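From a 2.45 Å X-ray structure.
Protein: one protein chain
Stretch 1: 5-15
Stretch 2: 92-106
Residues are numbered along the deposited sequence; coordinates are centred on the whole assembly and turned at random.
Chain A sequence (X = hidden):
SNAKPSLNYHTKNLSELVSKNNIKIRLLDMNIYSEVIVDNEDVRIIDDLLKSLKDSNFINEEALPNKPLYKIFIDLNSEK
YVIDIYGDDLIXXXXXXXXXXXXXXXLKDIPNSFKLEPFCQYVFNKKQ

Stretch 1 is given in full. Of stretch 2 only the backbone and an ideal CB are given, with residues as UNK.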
ATOM      1  N   PRO A   5     -17.573  -8.046  10.131  1.00 87.12           N
ATOM      2  CA  PRO A   5     -17.082  -7.669   8.805  1.00 82.99           C
ATOM      3  C   PRO A   5     -15.607  -7.299   8.875  1.00 72.84           C
ATOM      4  O   PRO A   5     -15.220  -6.376   9.600  1.00 67.95           O
ATOM      5  CB  PRO A   5     -17.944  -6.458   8.431  1.00 87.58           C
ATOM      6  CG  PRO A   5     -18.541  -5.985   9.719  1.00 90.71           C
ATOM      7  CD  PRO A   5     -18.728  -7.227  10.533  1.00 93.00           C
ATOM      8  N   SER A   6     -14.800  -8.039   8.126  1.00 67.27           N
ATOM      9  CA  SER A   6     -13.355  -7.925   8.195  1.00 59.06           C
ATOM     10  C   SER A   6     -12.845  -6.551   7.766  1.00 52.22           C
ATOM     11  O   SER A   6     -13.327  -5.950   6.803  1.00 54.05           O
ATOM     12  CB  SER A   6     -12.705  -9.013   7.341  1.00 58.04           C
ATOM     13  OG  SER A   6     -13.230  -9.002   6.025  1.00 61.45           O
ATOM     14  N   LEU A   7     -11.860  -6.060   8.505  1.00 46.02           N
ATOM     15  CA  LEU A   7     -11.213  -4.807   8.168  1.00 42.06           C
ATOM     16  C   LEU A   7     -10.048  -5.064   7.227  1.00 38.85           C
ATOM     17  O   LEU A   7      -9.518  -4.136   6.626  1.00 35.71           O
ATOM     18  CB  LEU A   7     -10.741  -4.096   9.436  1.00 37.83           C
ATOM     19  CG  LEU A   7     -11.872  -3.883  10.446  1.00 39.87           C
ATOM     20  CD1 LEU A   7     -11.322  -3.423  11.770  1.00 35.48           C
ATOM     21  CD2 LEU A   7     -12.846  -2.864   9.905  1.00 39.23           C
ATOM     22  N   ASN A   8      -9.671  -6.331   7.082  1.00 31.44           N
ATOM     23  CA  ASN A   8      -8.518  -6.685   6.264  1.00 31.42           C
ATOM     24  C   ASN A   8      -8.833  -7.442   4.975  1.00 35.14           C
ATOM     25  O   ASN A   8      -7.941  -8.085   4.410  1.00 34.55           O
ATOM     26  CB  ASN A   8      -7.556  -7.527   7.082  1.00 30.21           C
ATOM     27  CG  ASN A   8      -8.152  -8.841   7.479  1.00 34.22           C
ATOM     28  OD1 ASN A   8      -9.371  -8.966   7.593  1.00 38.36           O
ATOM     29  ND2 ASN A   8      -7.305  -9.841   7.676  1.00 33.64           N
ATOM     30  N   TYR A   9     -10.086  -7.370   4.523  1.00 29.02           N
ATOM     31  CA  TYR A   9     -10.546  -8.114   3.356  1.00 29.89           C
ATOM     32  C   TYR A   9      -9.593  -8.055   2.162  1.00 29.30           C
ATOM     33  O   TYR A   9      -9.195  -9.099   1.637  1.00 32.16           O
ATOM     34  CB  TYR A   9     -11.932  -7.614   2.919  1.00 29.85           C
ATOM     35  CG  TYR A   9     -12.513  -8.355   1.725  1.00 30.60           C
ATOM     36  CD1 TYR A   9     -12.372  -7.855   0.421  1.00 28.11           C
ATOM     37  CD2 TYR A   9     -13.215  -9.557   1.899  1.00 33.29           C
ATOM     38  CE1 TYR A   9     -12.908  -8.538  -0.670  1.00 29.14           C
ATOM     39  CE2 TYR A   9     -13.759 -10.245   0.802  1.00 34.25           C
ATOM     40  CZ  TYR A   9     -13.596  -9.727  -0.465  1.00 33.97           C
ATOM     41  OH  TYR A   9     -14.119 -10.401  -1.536  1.00 38.02           O
ATOM     42  N   HIS A  10      -9.224  -6.849   1.735  1.00 26.93           N
ATOM     43  CA  HIS A  10      -8.487  -6.708   0.481  1.00 27.27           C
ATOM     44  C   HIS A  10      -7.026  -7.080   0.648  1.00 28.61           C
ATOM     45  O   HIS A  10      -6.379  -7.525  -0.303  1.00 30.07           O
ATOM     46  CB  HIS A  10      -8.581  -5.280  -0.075  1.00 24.28           C
ATOM     47  CG  HIS A  10      -9.914  -4.934  -0.662  1.00 23.24           C
ATOM     48  ND1 HIS A  10     -10.542  -5.722  -1.605  1.00 23.60           N
ATOM     49  CD2 HIS A  10     -10.727  -3.876  -0.452  1.00 20.09           C
ATOM     50  CE1 HIS A  10     -11.690  -5.161  -1.946  1.00 23.67           C
ATOM     51  NE2 HIS A  10     -11.826  -4.040  -1.258  1.00 22.68           N
ATOM     52  N   THR A  11      -6.499  -6.881   1.849  1.00 29.15           N
ATOM     53  CA  THR A  11      -5.091  -7.187   2.121  1.00 31.22           C
ATOM     54  C   THR A  11      -4.840  -8.695   2.124  1.00 33.27           C
ATOM     55  O   THR A  11      -3.830  -9.169   1.618  1.00 34.80           O
ATOM     56  CB  THR A  11      -4.642  -6.597   3.468  1.00 29.99           C
ATOM     57  OG1 THR A  11      -4.927  -5.191   3.480  1.00 28.57           O
ATOM     58  CG2 THR A  11      -3.155  -6.834   3.698  1.00 28.26           C
ATOM     59  N   LYS A  12      -5.783  -9.439   2.690  1.00 35.90           N
ATOM     60  CA  LYS A  12      -5.729 -10.892   2.678  1.00 40.46           C
ATOM     61  C   LYS A  12      -5.716 -11.424   1.238  1.00 40.55           C
ATOM     62  O   LYS A  12      -4.974 -12.359   0.918  1.00 41.28           O
ATOM     63  CB  LYS A  12      -6.910 -11.452   3.478  1.00 46.88           C
ATOM     64  CG  LYS A  12      -7.257 -12.898   3.207  1.00 55.41           C
ATOM     65  CD  LYS A  12      -8.210 -13.417   4.269  1.00 61.23           C
ATOM     66  CE  LYS A  12      -7.655 -13.138   5.661  1.00 64.07           C
ATOM     67  NZ  LYS A  12      -8.241 -14.032   6.701  1.00 69.84           N
ATOM     68  N   ASN A  13      -6.509 -10.809   0.364  1.00 36.72           N
ATOM     69  CA  ASN A  13      -6.539 -11.219  -1.032  1.00 37.83           C
ATOM     70  C   ASN A  13      -5.255 -10.873  -1.757  1.00 36.09           C
ATOM     71  O   ASN A  13      -4.752 -11.665  -2.550  1.00 39.66           O
ATOM     72  CB  ASN A  13      -7.736 -10.596  -1.746  1.00 33.85           C
ATOM     73  CG  ASN A  13      -9.034 -11.290  -1.387  1.00 37.78           C
ATOM     74  OD1 ASN A  13      -9.024 -12.426  -0.901  1.00 37.28           O
ATOM     75  ND2 ASN A  13     -10.157 -10.615  -1.614  1.00 36.66           N
ATOM     76  N   LEU A  14      -4.716  -9.697  -1.474  1.00 32.21           N
ATOM     77  CA  LEU A  14      -3.470  -9.297  -2.094  1.00 32.25           C
ATOM     78  C   LEU A  14      -2.373 -10.227  -1.609  1.00 36.38           C
ATOM     79  O   LEU A  14      -1.564 -10.726  -2.398  1.00 37.06           O
ATOM     80  CB  LEU A  14      -3.133  -7.846  -1.765  1.00 29.15           C
ATOM     81  CG  LEU A  14      -1.783  -7.395  -2.315  1.00 28.31           C
ATOM     82  CD1 LEU A  14      -1.803  -7.478  -3.832  1.00 27.30           C
ATOM     83  CD2 LEU A  14      -1.442  -5.991  -1.839  1.00 26.43           C
ATOM     84  N   SER A  15      -2.385 -10.475  -0.302  1.00 39.21           N
ATOM     85  CA  SER A  15      -1.383 -11.302   0.360  1.00 45.19           C
ATOM     86  C   SER A  15      -1.298 -12.694  -0.256  1.00 48.88           C
ATOM     87  O   SER A  15      -0.202 -13.224  -0.433  1.00 51.56           O
ATOM     88  CB  SER A  15      -1.689 -11.400   1.854  1.00 47.65           C
ATOM     89  OG  SER A  15      -0.790 -12.277   2.505  1.00 53.97           O
ATOM     90  N   UNK A  92      -4.306   3.249   2.522  1.00 20.00           N
ATOM     91  CA  UNK A  92      -5.481   2.488   2.119  1.00 20.53           C
ATOM     92  C   UNK A  92      -5.046   1.518   1.033  1.00 22.11           C
ATOM     93  O   UNK A  92      -4.035   1.741   0.361  1.00 23.60           O
ATOM     94  CB  UNK A  92      -6.608   3.402   1.633  1.00 20.53           C
ATOM     95  N   UNK A  93      -5.817   0.451   0.862  1.00 22.02           N
ATOM     96  CA  UNK A  93      -5.427  -0.654   0.007  1.00 23.58           C
ATOM     97  C   UNK A  93      -6.688  -1.263  -0.601  1.00 25.36           C
ATOM     98  O   UNK A  93      -7.658  -1.583   0.124  1.00 26.15           O
ATOM     99  CB  UNK A  93      -4.627  -1.700   0.786  1.00 23.58           C
ATOM    100  N   UNK A  94      -6.677  -1.431  -1.925  1.00 24.69           N
ATOM    101  CA  UNK A  94      -7.866  -1.888  -2.628  1.00 25.45           C
ATOM    102  C   UNK A  94      -7.530  -2.338  -4.049  1.00 26.05           C
ATOM    103  O   UNK A  94      -6.493  -1.930  -4.598  1.00 23.79           O
ATOM    104  CB  UNK A  94      -8.920  -0.779  -2.660  1.00 25.45           C
ATOM    105  N   UNK A  95      -8.385  -3.202  -4.639  1.00 24.96           N
ATOM    106  CA  UNK A  95      -8.133  -3.581  -6.030  1.00 24.83           C
ATOM    107  C   UNK A  95      -8.369  -2.369  -6.912  1.00 24.73           C
ATOM    108  O   UNK A  95      -9.192  -1.504  -6.564  1.00 23.79           O
ATOM    109  CB  UNK A  95      -9.022  -4.749  -6.461  1.00 24.83           C
ATOM    110  N   UNK A  96      -7.652  -2.296  -8.029  1.00 25.15           N
ATOM    111  CA  UNK A  96      -7.635  -1.082  -8.845  1.00 27.35           C
ATOM    112  C   UNK A  96      -9.014  -0.711  -9.390  1.00 26.81           C
ATOM    113  O   UNK A  96      -9.298   0.451  -9.651  1.00 27.45           O
ATOM    114  CB  UNK A  96      -6.657  -1.257 -10.009  1.00 27.35           C
ATOM    115  N   UNK A  97      -9.864  -1.710  -9.574  1.00 26.77           N
ATOM    116  CA  UNK A  97     -11.155  -1.505 -10.215  1.00 29.32           C
ATOM    117  C   UNK A  97     -12.308  -1.600  -9.214  1.00 28.79           C
ATOM    118  O   UNK A  97     -13.471  -1.710  -9.606  1.00 30.55           O
ATOM    119  CB  UNK A  97     -11.350  -2.527 -11.336  1.00 29.32           C
ATOM    120  N   UNK A  98     -12.004  -1.600  -7.924  1.00 27.39           N
ATOM    121  CA  UNK A  98     -13.097  -1.573  -6.968  1.00 28.93           C
ATOM    122  C   UNK A  98     -12.720  -0.961  -5.650  1.00 28.47           C
ATOM    123  O   UNK A  98     -12.127  -1.626  -4.791  1.00 28.97           O
ATOM    124  CB  UNK A  98     -13.621  -2.991  -6.733  1.00 28.93           C
ATOM    125  N   UNK A  99     -13.103   0.299  -5.494  1.00 26.92           N
ATOM    126  CA  UNK A  99     -12.731   1.081  -4.336  1.00 28.97           C
ATOM    127  C   UNK A  99     -13.957   1.470  -3.514  1.00 31.34           C
ATOM    128  O   UNK A  99     -13.924   2.463  -2.786  1.00 33.12           O
ATOM    129  CB  UNK A  99     -11.962   2.331  -4.769  1.00 28.97           C
ATOM    130  N   UNK A 100     -15.040   0.703  -3.631  1.00 31.37           N
ATOM    131  CA  UNK A 100     -16.226   1.017  -2.844  1.00 31.90           C
ATOM    132  C   UNK A 100     -15.912   0.864  -1.365  1.00 30.35           C
ATOM    133  O   UNK A 100     -16.450   1.596  -0.531  1.00 30.58           O
ATOM    134  CB  UNK A 100     -17.400   0.120  -3.241  1.00 31.90           C
ATOM    135  N   UNK A 101     -15.033  -0.078  -1.040  1.00 28.50           N
ATOM    136  CA  UNK A 101     -14.635  -0.280   0.344  1.00 28.47           C
ATOM    137  C   UNK A 101     -13.163  -0.645   0.427  1.00 29.08           C
ATOM    138  O   UNK A 101     -12.760  -1.781   0.162  1.00 29.61           O
ATOM    139  CB  UNK A 101     -15.491  -1.367   0.998  1.00 28.47           C
ATOM    140  N   UNK A 102     -12.359   0.343   0.783  1.00 28.08           N
ATOM    141  CA  UNK A 102     -10.931   0.148   0.898  1.00 27.28           C
ATOM    142  C   UNK A 102     -10.600  -0.463   2.249  1.00 27.47           C
ATOM    143  O   UNK A 102     -11.354  -0.288   3.199  1.00 30.46           O
ATOM    144  CB  UNK A 102     -10.186   1.470   0.704  1.00 27.28           C
ATOM    145  N   UNK A 103      -9.493  -1.199   2.313  1.00 26.00           N
ATOM    146  CA  UNK A 103      -8.834  -1.532   3.575  1.00 26.54           C
ATOM    147  C   UNK A 103      -8.152  -0.280   4.163  1.00 25.44           C
ATOM    148  O   UNK A 103      -7.560   0.520   3.428  1.00 24.50           O
ATOM    149  CB  UNK A 103      -7.813  -2.652   3.365  1.00 26.54           C
ATOM    150  N   UNK A 104      -8.221  -0.112   5.478  1.00 25.07           N
ATOM    151  CA  UNK A 104      -7.529   0.997   6.133  1.00 25.64           C
ATOM    152  C   UNK A 104      -6.541   0.429   7.124  1.00 26.80           C
ATOM    153  O   UNK A 104      -6.908  -0.397   7.978  1.00 31.05           O
ATOM    154  CB  UNK A 104      -8.512   1.942   6.826  1.00 25.64           C
ATOM    155  N   UNK A 105      -5.292   0.872   7.029  1.00 24.53           N
ATOM    156  CA  UNK A 105      -4.268   0.406   7.944  1.00 25.83           C
ATOM    157  C   UNK A 105      -3.503   1.583   8.531  1.00 30.00           C
ATOM    158  O   UNK A 105      -3.228   2.555   7.827  1.00 30.75           O
ATOM    159  CB  UNK A 105      -3.311  -0.555   7.235  1.00 25.83           C
ATOM    160  N   UNK A 106      -3.176   1.493   9.819  1.00 31.00           N
ATOM    161  CA  UNK A 106      -2.165   2.345  10.430  1.00 31.22           C
ATOM    162  C   UNK A 106      -0.873   1.542  10.557  1.00 32.97           C
ATOM    163  O   UNK A 106      -0.893   0.383  10.984  1.00 33.83           O
ATOM    164  CB  UNK A 106      -2.628   2.866  11.792  1.00 31.22           C
TER

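Position 92 is extended (phi/psi -125/158), and nothing of stretch 1 comes within 5.5 Å of its ideal CB, so the visible atoms hardly restrict it; it is Thr 92, which makes no contact with stretch 1. At 93 the strand points its CB toward the helix, 4.4 Å from Thr 11 OG1, with the side chain of Leu 14 one helical turn further on. An aliphatic residue of moderate length would suit this space. Leu 93 fills it in the tt rotamer: its CD1 lies 4.1 Å from Leu 14 CD2 and 3.7 Å from Thr 11 OG1, while its CD2 is 4.1 Å from His 10 CB.

Position 94 directs its CB sideways, 4.2 Å from His 10 CD2, and many side chains could leave from here. The residue is Tyr 94, whose ring leads away from stretch 1. At 95, phi is -68°, compatible with proline, and the imidazole of His 10 offers a flat surface beside the backbone. A proline or another aliphatic residue would be reasonable. Pro 95 sets its CD 3.3 Å from the centroid of the His 10 ring, over one face, in a CH-pi contact.

Positions 96 and 97 follow in a type I turn from 95 to 98, with CB atoms far from stretch 1, and polar or large residues are equally possible; they are Trp 96 and Asp 97. Position 98 points toward stretch 1 but across a gap, which leaves the choice open. It is Ser 98, whose carbonyl O accepts from a water, 2.5 Å from the water O; that water O also lies 3.0 Å from His 10 NE2. Position 99 points away and 100 sideways, neither with a partner in stretch 1, so polar or small aliphatic residues would both be possible; they are Asp 99 and Val 100.

Position 101 starts sideways, its ideal CB 5.1 Å from His 10 NE2, but the carbonyls of Ser 6 and Leu 7 lie further off as acceptors. A long donor, lysine or arginine, could reach them. Arg 101 does so: its NH1 donates to Ser 6 O at 2.8 Å, and Tyr 9 CB lies over one face of the guanidinium. Its own carbonyl O accepts a weak bond from His 10 NE2, 2.8 Å away.

Position 102 points away, so a solvent-compatible chain would do; it is Lys 102. Position 103 faces the start of the helix, its CB 3.8 Å from Thr 11 OG1 and near the amides of His 10 and Thr 11. A short acceptor such as aspartate or asparagine would fit. Asp 103 takes His 10 N on OD1 (3.0 Å), and on OD2 both Thr 11 N (2.8 Å) and Thr 11 OG1 (2.6 Å). Its OD1 also forms a salt bridge with Arg 101 NH2 at 2.7 Å, joining the two charged side chains close to the helix start.

Positions 104 and 105 point sideways, with no atom of stretch 1 within 5.5 Å of either ideal CB, and 106 is out of reach; many side chains would suit all three. They are Tyr 104, Leu 105, whose end comes nearer, with CD1 4.3 Å from Thr 11 OG1, and Ser 106.

Stretch 2, residues 92-106: TLYPWDSDVRKDYLS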
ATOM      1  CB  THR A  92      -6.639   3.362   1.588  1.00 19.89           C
ATOM      2  OG1 THR A  92      -6.236   4.042   0.390  1.00 17.44           O
ATOM      3  CG2 THR A  92      -7.112   4.361   2.647  1.00 21.09           C
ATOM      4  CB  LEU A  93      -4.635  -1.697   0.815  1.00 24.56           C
ATOM      5  CG  LEU A  93      -3.841  -2.792   0.082  1.00 22.86           C
ATOM      6  CD1 LEU A  93      -2.795  -3.390   1.018  1.00 21.88           C
ATOM      7  CD2 LEU A  93      -4.750  -3.894  -0.464  1.00 22.27           C
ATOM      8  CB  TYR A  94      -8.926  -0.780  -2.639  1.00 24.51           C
ATOM      9  CG  TYR A  94      -8.469   0.553  -3.196  1.00 23.23           C
ATOM     10  CD1 TYR A  94      -8.719   0.891  -4.519  1.00 22.65           C
ATOM     11  CD2 TYR A  94      -7.808   1.486  -2.390  1.00 22.15           C
ATOM     12  CE1 TYR A  94      -8.312   2.116  -5.042  1.00 23.28           C
ATOM     13  CE2 TYR A  94      -7.406   2.706  -2.891  1.00 21.74           C
ATOM     14  CZ  TYR A  94      -7.659   3.023  -4.219  1.00 24.26           C
ATOM     15  OH  TYR A  94      -7.266   4.244  -4.735  1.00 25.00           O
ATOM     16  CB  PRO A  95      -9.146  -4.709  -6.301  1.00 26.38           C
ATOM     17  CG  PRO A  95     -10.189  -4.576  -5.248  1.00 25.44           C
ATOM     18  CD  PRO A  95      -9.570  -3.868  -4.071  1.00 24.54           C
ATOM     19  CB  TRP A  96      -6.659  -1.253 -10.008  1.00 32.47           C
ATOM     20  CG  TRP A  96      -7.203  -2.155 -11.067  1.00 39.17           C
ATOM     21  CD1 TRP A  96      -7.489  -3.492 -10.944  1.00 40.63           C
ATOM     22  CD2 TRP A  96      -7.559  -1.788 -12.403  1.00 43.65           C
ATOM     23  NE1 TRP A  96      -7.990  -3.973 -12.127  1.00 44.57           N
ATOM     24  CE2 TRP A  96      -8.043  -2.953 -13.039  1.00 46.21           C
ATOM     25  CE3 TRP A  96      -7.509  -0.590 -13.123  1.00 47.90           C
ATOM     26  CZ2 TRP A  96      -8.472  -2.957 -14.369  1.00 52.24           C
ATOM     27  CZ3 TRP A  96      -7.936  -0.592 -14.453  1.00 52.74           C
ATOM     28  CH2 TRP A  96      -8.416  -1.770 -15.060  1.00 54.96           C
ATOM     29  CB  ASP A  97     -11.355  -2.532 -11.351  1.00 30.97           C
ATOM     30  CG  ASP A  97     -11.413  -3.976 -10.838  1.00 32.45           C
ATOM     31  OD1 ASP A  97     -12.035  -4.844 -11.511  1.00 35.47           O
ATOM     32  OD2 ASP A  97     -10.833  -4.240  -9.750  1.00 30.38           O
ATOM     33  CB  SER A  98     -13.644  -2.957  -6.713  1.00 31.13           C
ATOM     34  OG  SER A  98     -14.742  -2.814  -5.837  1.00 34.36           O
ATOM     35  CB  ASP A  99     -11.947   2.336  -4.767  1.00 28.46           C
ATOM     36  CG  ASP A  99     -12.809   3.364  -5.543  1.00 43.02           C
ATOM     37  OD1 ASP A  99     -12.336   4.515  -5.724  1.00 44.08           O
ATOM     38  OD2 ASP A  99     -13.946   3.050  -5.974  1.00 42.00           O
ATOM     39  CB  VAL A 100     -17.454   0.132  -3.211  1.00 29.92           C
ATOM     40  CG1 VAL A 100     -17.923   0.451  -4.613  1.00 30.72           C
ATOM     41  CG2 VAL A 100     -17.155  -1.361  -3.047  1.00 28.07           C
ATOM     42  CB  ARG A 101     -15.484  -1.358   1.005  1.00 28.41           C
ATOM     43  CG  ARG A 101     -15.018  -1.717   2.396  1.00 28.89           C
ATOM     44  CD  ARG A 101     -14.931  -3.230   2.525  1.00 30.21           C
ATOM     45  NE  ARG A 101     -14.163  -3.680   3.686  1.00 29.51           N
ATOM     46  CZ  ARG A 101     -12.849  -3.849   3.682  1.00 28.37           C
ATOM     47  NH1 ARG A 101     -12.230  -4.285   4.782  1.00 29.86           N
ATOM     48  NH2 ARG A 101     -12.153  -3.584   2.576  1.00 24.87           N
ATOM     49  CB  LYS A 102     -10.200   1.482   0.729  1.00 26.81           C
ATOM     50  CG  LYS A 102     -10.671   2.283  -0.461  1.00 26.88           C
ATOM     51  CD  LYS A 102     -10.222   3.725  -0.371  1.00 26.98           C
ATOM     52  CE  LYS A 102     -10.545   4.436  -1.674  1.00 29.28           C
ATOM     53  NZ  LYS A 102     -10.254   5.891  -1.644  1.00 29.40           N
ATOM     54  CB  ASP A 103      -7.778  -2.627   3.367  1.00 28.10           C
ATOM     55  CG  ASP A 103      -8.346  -4.051   3.417  1.00 33.05           C
ATOM     56  OD1 ASP A 103      -9.574  -4.283   3.215  1.00 35.83           O
ATOM     57  OD2 ASP A 103      -7.519  -4.960   3.653  1.00 34.04           O
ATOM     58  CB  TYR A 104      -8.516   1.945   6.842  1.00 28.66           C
ATOM     59  CG  TYR A 104      -9.433   2.706   5.904  1.00 31.99           C
ATOM     60  CD1 TYR A 104      -9.250   4.076   5.671  1.00 32.96           C
ATOM     61  CD2 TYR A 104     -10.484   2.055   5.242  1.00 33.63           C
ATOM     62  CE1 TYR A 104     -10.099   4.781   4.803  1.00 34.09           C
ATOM     63  CE2 TYR A 104     -11.328   2.742   4.364  1.00 34.52           C
ATOM     64  CZ  TYR A 104     -11.136   4.103   4.149  1.00 35.08           C
ATOM     65  OH  TYR A 104     -11.977   4.773   3.282  1.00 34.16           O
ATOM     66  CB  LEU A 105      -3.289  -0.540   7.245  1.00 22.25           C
ATOM     67  CG  LEU A 105      -3.773  -1.715   6.387  1.00 20.97           C
ATOM     68  CD1 LEU A 105      -4.270  -1.284   5.029  1.00 18.81           C
ATOM     69  CD2 LEU A 105      -2.632  -2.702   6.199  1.00 21.26           C
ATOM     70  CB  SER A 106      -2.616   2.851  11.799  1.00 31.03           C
ATOM     71  OG  SER A 106      -1.568   3.558  12.451  1.00 31.15           O
TER
HETATM   72  O   HOH W   1      -9.945  -1.800   7.077  1.00 35.29           O
HETATM   73  O   HOH W   2     -13.536  -2.091  -2.731  1.00 22.77           O
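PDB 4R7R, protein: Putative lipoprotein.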